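Long-range contacts in homocysteine S-methyltransferase (Escherichia coli, PDB 5DMM), which transfers a methyl group from S-methylmethionine, or less efficiently from S-adenosylmethionine, to homocysteine, forming methionine with the help of zinc: residues 61-66 against 301-306; 167-172 against 194-199. All blocks are in the same frame, centred on the assembly; numbering follows the deposited sequence.

Interaction 1: 61-66 against 301-306; sequences AGAQCA and ADIAAL
Where helix 48-61 gives way to the strand that follows it, the C-terminal end of one helix meets the flank of another, and the joint is mainly apolar. Ile303 carries it. Its CG2 stands anti to the backbone N, so that this methyl projects at the turn: it lies 4.0 Å from CB of Ala61 and 4.2 Å from CB of Ala63, touching both alanines, from directions roughly at right angles. The same methyl approaches the peptide of the turn, 3.6 Å from N of Ala63. Farther along the helix, CB of Ala304 meets CB of Ala61 at 4.4 Å, a looser touch.

The polar component is slight. O of Ala61 faces the helix backbone and accepts a CA-H...O contact from CA of Ala304, at 3.5 Å. Gly62 ends helix 48-61 in a Schellman motif; at its phi of 122° a CB would jam against the carbonyl O of Ala61, reason enough for a glycine.

Tyr58 of helix 48-61 touches both Ala63 and Ile303. Beyond the turn, strand 65-67 lies beside strand 117-122, while backbone hydrogen bonding of Gln64, just before strand 65-67, to Leu18 ties the turn to strand 17-18, whose Leu18 also touches Leu306 of helix 300-309.

Interaction 2: 167-172 against 194-199; sequences CETLPN and SFTLRD. With HCS (2-amino-4-mercapto-butyric acid), chain F.
Parallel strands 164-170 and 191-197, linked through helix 173-183, form a beta-alpha-beta unit of the TIM barrel, and their C-terminal ends open on the homocysteine pocket. Three backbone hydrogen bonds join them, the first two being Ser194 N to Cys167 O, 2.8 Å and nearly along the C=O axis, and Leu170 N to Ser194 O, 3.1 Å, in the carbonyl plane on a lone pair.

Glu168 leads from this pair of strands to the ligand. Its CB lies 4.4 Å from CB of Ser194. CG takes the crowded position between backbone N and carbonyl carbon (chi1 61°), and the chain then runs extended (chi2 -178°), carrying CD to the homocysteine carboxylate. There OE1 comes 3.0 Å from HCS O and is hydrogen-bonded to the hydroxyl of Tyr253. OE2 is hydrogen-bonded to OG of Ser121 and sits 2.6 Å from HCS OXT, close enough that one acid group probably keeps a proton. An alanine here would remove both oxygens and would probably weaken the hold on the ligand carboxylate while leaving Tyr253 and Ser121 without this partner.

At the corner that follows, Thr169 divides its branches: OG1 lies 3.2 Å from HCS SD, while its CG2 meets CG2 of Thr196 at 3.6 Å, the two side chains crossing obliquely. OD1 of Asn228 supports the corner, hydrogen-bonded to both Thr169 N and Ser194 OG. Last in the register, Thr196 N donates to Leu170 O at 3.1 Å, from 54° above the carbonyl plane rather than along a lone pair.

Interaction 2 is nested within the long chain loop that interaction 1 closes, and both belong to the same barrel. Their centres are 23 Å apart and their nearest atoms about 9 Å, so they do not touch. Interaction 2 lies at the active site: the side chain of Thr169 is about 5 Å from the zinc ion, which Cys229 and Cys295 ligate. Interaction 1 stands farther back, with the side chain of Ile303 about 11 Å from the bound homocysteine and about 13 Å from zinc. Chain connectivity relates the two, because helix 300-309 begins shortly after Cys295, so the segment packed in interaction 1 follows closely on a metal ligand that faces the pocket of interaction 2.

Interaction 1: 61-66 against 301-306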
ATOM      1  N   ALA A  61       2.079   9.866  14.851  1.00 19.61           N
ATOM      2  CA  ALA A  61       2.637  10.900  13.990  1.00 18.34           C
ATOM      3  C   ALA A  61       1.559  11.580  13.140  1.00 22.82           C
ATOM      4  O   ALA A  61       1.806  12.621  12.529  1.00 21.82           O
ATOM      5  CB  ALA A  61       3.715  10.312  13.103  1.00 20.90           C
ATOM      6  N   GLY A  62       0.370  10.988  13.092  1.00 18.79           N
ATOM      7  CA  GLY A  62      -0.730  11.588  12.366  1.00 18.72           C
ATOM      8  C   GLY A  62      -1.330  10.734  11.267  1.00 18.15           C
ATOM      9  O   GLY A  62      -2.307  11.145  10.636  1.00 17.95           O
ATOM     10  N   ALA A  63      -0.759   9.551  11.024  1.00 16.36           N
ATOM     11  CA  ALA A  63      -1.306   8.647  10.014  1.00 17.42           C
ATOM     12  C   ALA A  63      -2.744   8.281  10.353  1.00 17.35           C
ATOM     13  O   ALA A  63      -3.066   8.025  11.505  1.00 17.23           O
ATOM     14  CB  ALA A  63      -0.453   7.373   9.896  1.00 16.36           C
ATOM     15  N   GLN A  64      -3.610   8.247   9.345  1.00 13.23           N
ATOM     16  CA  GLN A  64      -4.979   7.814   9.565  1.00 14.67           C
ATOM     17  C   GLN A  64      -5.237   6.467   8.902  1.00 17.79           C
ATOM     18  O   GLN A  64      -6.339   5.920   8.998  1.00 17.56           O
ATOM     19  CB  GLN A  64      -5.956   8.875   9.053  1.00 16.32           C
ATOM     20  CG  GLN A  64      -5.740  10.202   9.767  1.00 20.93           C
ATOM     21  CD  GLN A  64      -6.251  11.385   8.979  1.00 23.77           C
ATOM     22  OE1 GLN A  64      -5.579  11.876   8.069  1.00 23.67           O
ATOM     23  NE2 GLN A  64      -7.437  11.857   9.330  1.00 26.26           N
ATOM     24  N   CYS A  65      -4.207   5.945   8.241  1.00 16.47           N
ATOM     25  CA  CYS A  65      -4.267   4.615   7.636  1.00 16.48           C
ATOM     26  C   CYS A  65      -2.930   3.900   7.780  1.00 15.75           C
ATOM     27  O   CYS A  65      -1.899   4.415   7.343  1.00 20.60           O
ATOM     28  CB  CYS A  65      -4.655   4.709   6.153  1.00 15.66           C
ATOM     29  SG  CYS A  65      -4.947   3.085   5.374  1.00 20.20           S
ATOM     30  N   ALA A  66      -2.945   2.718   8.396  1.00 14.35           N
ATOM     31  CA  ALA A  66      -1.766   1.869   8.442  1.00 14.68           C
ATOM     32  C   ALA A  66      -1.749   0.901   7.268  1.00 17.66           C
ATOM     33  O   ALA A  66      -2.788   0.357   6.892  1.00 18.97           O
ATOM     34  CB  ALA A  66      -1.712   1.084   9.766  1.00 14.50           C
ATOM     35  N   ALA A 301       8.825  10.677  10.990  1.00 17.21           N
ATOM     36  CA  ALA A 301       9.189  12.098  10.907  1.00 18.33           C
ATOM     37  C   ALA A 301       8.545  12.745   9.684  1.00 19.39           C
ATOM     38  O   ALA A 301       8.096  13.888   9.745  1.00 18.94           O
ATOM     39  CB  ALA A 301      10.695  12.274  10.865  1.00 21.09           C
ATOM     40  N   ASP A 302       8.500  12.009   8.575  1.00 19.18           N
ATOM     41  CA  ASP A 302       7.862  12.509   7.354  1.00 18.47           C
ATOM     42  C   ASP A 302       6.362  12.690   7.533  1.00 18.86           C
ATOM     43  O   ASP A 302       5.790  13.678   7.054  1.00 16.04           O
ATOM     44  CB  ASP A 302       8.122  11.571   6.175  1.00 17.98           C
ATOM     45  CG  ASP A 302       9.595  11.422   5.857  1.00 23.86           C
ATOM     46  OD1 ASP A 302      10.154  12.323   5.189  1.00 29.48           O
ATOM     47  OD2 ASP A 302      10.196  10.399   6.258  1.00 21.84           O
ATOM     48  N   ILE A 303       5.725  11.730   8.203  1.00 15.31           N
ATOM     49  CA  ILE A 303       4.287  11.792   8.467  1.00 15.24           C
ATOM     50  C   ILE A 303       3.976  12.962   9.405  1.00 18.14           C
ATOM     51  O   ILE A 303       3.003  13.695   9.210  1.00 16.81           O
ATOM     52  CB  ILE A 303       3.776  10.457   9.069  1.00 15.36           C
ATOM     53  CG1 ILE A 303       4.056   9.322   8.085  1.00 15.95           C
ATOM     54  CG2 ILE A 303       2.291  10.532   9.363  1.00 16.73           C
ATOM     55  CD1 ILE A 303       3.520   9.622   6.682  1.00 16.53           C
ATOM     56  N   ALA A 304       4.815  13.141  10.418  1.00 15.32           N
ATOM     57  CA  ALA A 304       4.672  14.266  11.342  1.00 19.99           C
ATOM     58  C   ALA A 304       4.785  15.599  10.601  1.00 18.10           C
ATOM     59  O   ALA A 304       4.006  16.531  10.834  1.00 19.04           O
ATOM     60  CB  ALA A 304       5.721  14.172  12.446  1.00 18.28           C
ATOM     61  N   ALA A 305       5.735  15.686   9.680  1.00 15.93           N
ATOM     62  CA  ALA A 305       5.872  16.896   8.871  1.00 19.84           C
ATOM     63  C   ALA A 305       4.639  17.144   7.992  1.00 21.36           C
ATOM     64  O   ALA A 305       4.206  18.282   7.831  1.00 20.34           O
ATOM     65  CB  ALA A 305       7.124  16.821   8.007  1.00 16.97           C
ATOM     66  N   LEU A 306       4.070  16.084   7.429  1.00 18.64           N
ATOM     67  CA  LEU A 306       2.886  16.233   6.576  1.00 18.56           C
ATOM     68  C   LEU A 306       1.710  16.714   7.397  1.00 21.78           C
ATOM     69  O   LEU A 306       0.929  17.568   6.956  1.00 25.25           O
ATOM     70  CB  LEU A 306       2.535  14.908   5.883  1.00 17.12           C
ATOM     71  CG  LEU A 306       3.413  14.501   4.693  1.00 17.32           C
ATOM     72  CD1 LEU A 306       3.209  13.044   4.356  1.00 16.20           C
ATOM     73  CD2 LEU A 306       3.079  15.359   3.483  1.00 17.56           C
TER

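Interaction 2: 167-172 against 194-199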
ATOM      1  N   CYS A 167      -3.294  -2.189  -3.142  1.00 13.90           N
ATOM      2  CA  CYS A 167      -2.648  -2.898  -4.237  1.00 13.63           C
ATOM      3  C   CYS A 167      -1.613  -1.927  -4.783  1.00 14.87           C
ATOM      4  O   CYS A 167      -1.971  -0.956  -5.439  1.00 17.71           O
ATOM      5  CB  CYS A 167      -3.662  -3.310  -5.298  1.00 17.44           C
ATOM      6  SG  CYS A 167      -4.970  -4.376  -4.627  1.00 18.66           S
ATOM      7  N   GLU A 168      -0.343  -2.178  -4.496  1.00 14.05           N
ATOM      8  CA  GLU A 168       0.663  -1.123  -4.620  1.00 15.93           C
ATOM      9  C   GLU A 168       1.939  -1.535  -5.339  1.00 16.97           C
ATOM     10  O   GLU A 168       2.245  -2.725  -5.463  1.00 15.83           O
ATOM     11  CB  GLU A 168       1.028  -0.618  -3.229  1.00 18.45           C
ATOM     12  CG  GLU A 168       1.628  -1.719  -2.334  1.00 16.01           C
ATOM     13  CD  GLU A 168       1.953  -1.232  -0.935  1.00 23.80           C
ATOM     14  OE1 GLU A 168       1.842  -0.012  -0.683  1.00 19.30           O
ATOM     15  OE2 GLU A 168       2.327  -2.077  -0.084  1.00 19.31           O
ATOM     16  N   THR A 169       2.697  -0.534  -5.784  1.00 14.65           N
ATOM     17  CA  THR A 169       3.969  -0.748  -6.470  1.00 16.63           C
ATOM     18  C   THR A 169       3.772  -1.616  -7.728  1.00 18.80           C
ATOM     19  O   THR A 169       4.644  -2.403  -8.105  1.00 18.37           O
ATOM     20  CB  THR A 169       5.019  -1.412  -5.524  1.00 17.90           C
ATOM     21  OG1 THR A 169       4.817  -0.956  -4.181  1.00 18.10           O
ATOM     22  CG2 THR A 169       6.445  -1.082  -5.951  1.00 19.51           C
ATOM     23  N   LEU A 170       2.626  -1.446  -8.380  1.00 16.06           N
ATOM     24  CA  LEU A 170       2.230  -2.287  -9.515  1.00 17.30           C
ATOM     25  C   LEU A 170       2.814  -1.772 -10.837  1.00 19.16           C
ATOM     26  O   LEU A 170       2.562  -0.638 -11.212  1.00 17.46           O
ATOM     27  CB  LEU A 170       0.704  -2.339  -9.617  1.00 18.07           C
ATOM     28  CG  LEU A 170      -0.089  -2.711  -8.355  1.00 16.02           C
ATOM     29  CD1 LEU A 170      -1.574  -2.605  -8.639  1.00 18.69           C
ATOM     30  CD2 LEU A 170       0.266  -4.109  -7.872  1.00 18.07           C
ATOM     31  N   PRO A 171       3.580  -2.612 -11.550  1.00 19.22           N
ATOM     32  CA  PRO A 171       4.277  -2.197 -12.771  1.00 18.90           C
ATOM     33  C   PRO A 171       3.694  -2.758 -14.062  1.00 21.51           C
ATOM     34  O   PRO A 171       4.114  -2.338 -15.139  1.00 19.02           O
ATOM     35  CB  PRO A 171       5.666  -2.776 -12.562  1.00 22.28           C
ATOM     36  CG  PRO A 171       5.358  -4.115 -11.885  1.00 21.87           C
ATOM     37  CD  PRO A 171       4.105  -3.896 -11.046  1.00 18.70           C
ATOM     38  N   ASN A 172       2.769  -3.706 -13.941  1.00 20.84           N
ATOM     39  CA  ASN A 172       2.342  -4.555 -15.046  1.00 19.67           C
ATOM     40  C   ASN A 172       0.831  -4.492 -15.269  1.00 18.95           C
ATOM     41  O   ASN A 172       0.043  -4.772 -14.362  1.00 17.86           O
ATOM     42  CB  ASN A 172       2.792  -6.000 -14.770  1.00 19.73           C
ATOM     43  CG  ASN A 172       2.427  -6.956 -15.886  1.00 21.25           C
ATOM     44  OD1 ASN A 172       1.262  -7.321 -16.047  1.00 20.79           O
ATOM     45  ND2 ASN A 172       3.433  -7.388 -16.649  1.00 22.91           N
ATOM     46  N   SER A 194      -2.062   1.494  -6.780  1.00 13.16           N
ATOM     47  CA  SER A 194      -0.964   2.433  -6.924  1.00 15.57           C
ATOM     48  C   SER A 194       0.149   1.810  -7.762  1.00 16.31           C
ATOM     49  O   SER A 194       0.459   0.628  -7.605  1.00 14.62           O
ATOM     50  CB  SER A 194      -0.459   2.860  -5.550  1.00 15.89           C
ATOM     51  OG  SER A 194       0.642   3.744  -5.677  1.00 19.71           O
ATOM     52  N   PHE A 195       0.741   2.623  -8.638  1.00 15.14           N
ATOM     53  CA  PHE A 195       1.599   2.161  -9.731  1.00 16.02           C
ATOM     54  C   PHE A 195       3.037   2.655  -9.646  1.00 18.34           C
ATOM     55  O   PHE A 195       3.300   3.731  -9.090  1.00 16.45           O
ATOM     56  CB  PHE A 195       1.023   2.628 -11.080  1.00 16.59           C
ATOM     57  CG  PHE A 195      -0.462   2.479 -11.180  1.00 17.36           C
ATOM     58  CD1 PHE A 195      -1.045   1.222 -11.124  1.00 16.10           C
ATOM     59  CD2 PHE A 195      -1.273   3.588 -11.319  1.00 19.97           C
ATOM     60  CE1 PHE A 195      -2.413   1.076 -11.206  1.00 20.51           C
ATOM     61  CE2 PHE A 195      -2.651   3.448 -11.403  1.00 18.96           C
ATOM     62  CZ  PHE A 195      -3.218   2.190 -11.342  1.00 16.75           C
ATOM     63  N   THR A 196       3.962   1.887 -10.227  1.00 16.42           N
ATOM     64  CA  THR A 196       5.290   2.418 -10.548  1.00 18.01           C
ATOM     65  C   THR A 196       5.321   2.795 -12.029  1.00 22.35           C
ATOM     66  O   THR A 196       4.574   2.233 -12.845  1.00 21.28           O
ATOM     67  CB  THR A 196       6.438   1.432 -10.241  1.00 24.64           C
ATOM     68  OG1 THR A 196       6.296   0.249 -11.036  1.00 22.44           O
ATOM     69  CG2 THR A 196       6.452   1.082  -8.768  1.00 22.95           C
ATOM     70  N   LEU A 197       6.185   3.747 -12.368  1.00 20.76           N
ATOM     71  CA  LEU A 197       6.132   4.393 -13.674  1.00 23.86           C
ATOM     72  C   LEU A 197       7.433   4.290 -14.448  1.00 22.37           C
ATOM     73  O   LEU A 197       8.516   4.224 -13.860  1.00 27.73           O
ATOM     74  CB  LEU A 197       5.763   5.872 -13.510  1.00 22.10           C
ATOM     75  CG  LEU A 197       4.422   6.149 -12.831  1.00 23.05           C
ATOM     76  CD1 LEU A 197       4.219   7.631 -12.669  1.00 24.35           C
ATOM     77  CD2 LEU A 197       3.250   5.533 -13.596  1.00 23.52           C
ATOM     78  N   ARG A 198       7.307   4.285 -15.767  1.00 20.84           N
ATOM     79  CA  ARG A 198       8.432   4.404 -16.681  1.00 23.86           C
ATOM     80  C   ARG A 198       8.758   5.889 -16.871  1.00 27.14           C
ATOM     81  O   ARG A 198       9.924   6.296 -16.906  1.00 28.48           O
ATOM     82  CB  ARG A 198       8.089   3.737 -18.019  1.00 26.18           C
ATOM     83  CG  ARG A 198       9.115   3.921 -19.113  1.00 31.70           C
ATOM     84  CD  ARG A 198       8.753   3.086 -20.338  1.00 36.02           C
ATOM     85  NE  ARG A 198       8.897   1.651 -20.082  1.00 33.96           N
ATOM     86  CZ  ARG A 198       8.889   0.710 -21.024  1.00 37.44           C
ATOM     87  NH1 ARG A 198       8.747   1.043 -22.301  1.00 36.42           N
ATOM     88  NH2 ARG A 198       9.027  -0.571 -20.693  1.00 32.63           N
ATOM     89  N   ASP A 199       7.699   6.682 -16.987  1.00 23.36           N
ATOM     90  CA  ASP A 199       7.793   8.132 -17.076  1.00 25.44           C
ATOM     91  C   ASP A 199       6.472   8.696 -16.581  1.00 25.10           C
ATOM     92  O   ASP A 199       5.606   7.942 -16.142  1.00 22.27           O
ATOM     93  CB  ASP A 199       8.088   8.586 -18.509  1.00 26.41           C
ATOM     94  CG  ASP A 199       7.123   7.998 -19.519  1.00 27.81           C
ATOM     95  OD1 ASP A 199       5.930   8.358 -19.494  1.00 28.85           O
ATOM     96  OD2 ASP A 199       7.558   7.172 -20.349  1.00 37.07           O
TER
HETATM   97  N   HCS F 505       6.003  -2.652   1.558  0.82 37.06           N
HETATM   98  CA  HCS F 505       5.705  -1.266   1.254  0.82 36.38           C
HETATM   99  CB  HCS F 505       5.834  -1.036  -0.247  0.82 34.42           C
HETATM  100  CG  HCS F 505       7.255  -1.317  -0.722  0.82 35.27           C
HETATM  101  SD  HCS F 505       7.455  -0.714  -2.418  0.82 38.40           S
HETATM  102  C   HCS F 505       4.306  -0.948   1.690  0.82 34.89           C
HETATM  103  OXT HCS F 505       3.617  -1.861   2.193  0.82 25.42           O
HETATM  104  O   HCS F 505       3.883   0.217   1.534  0.82 35.94           O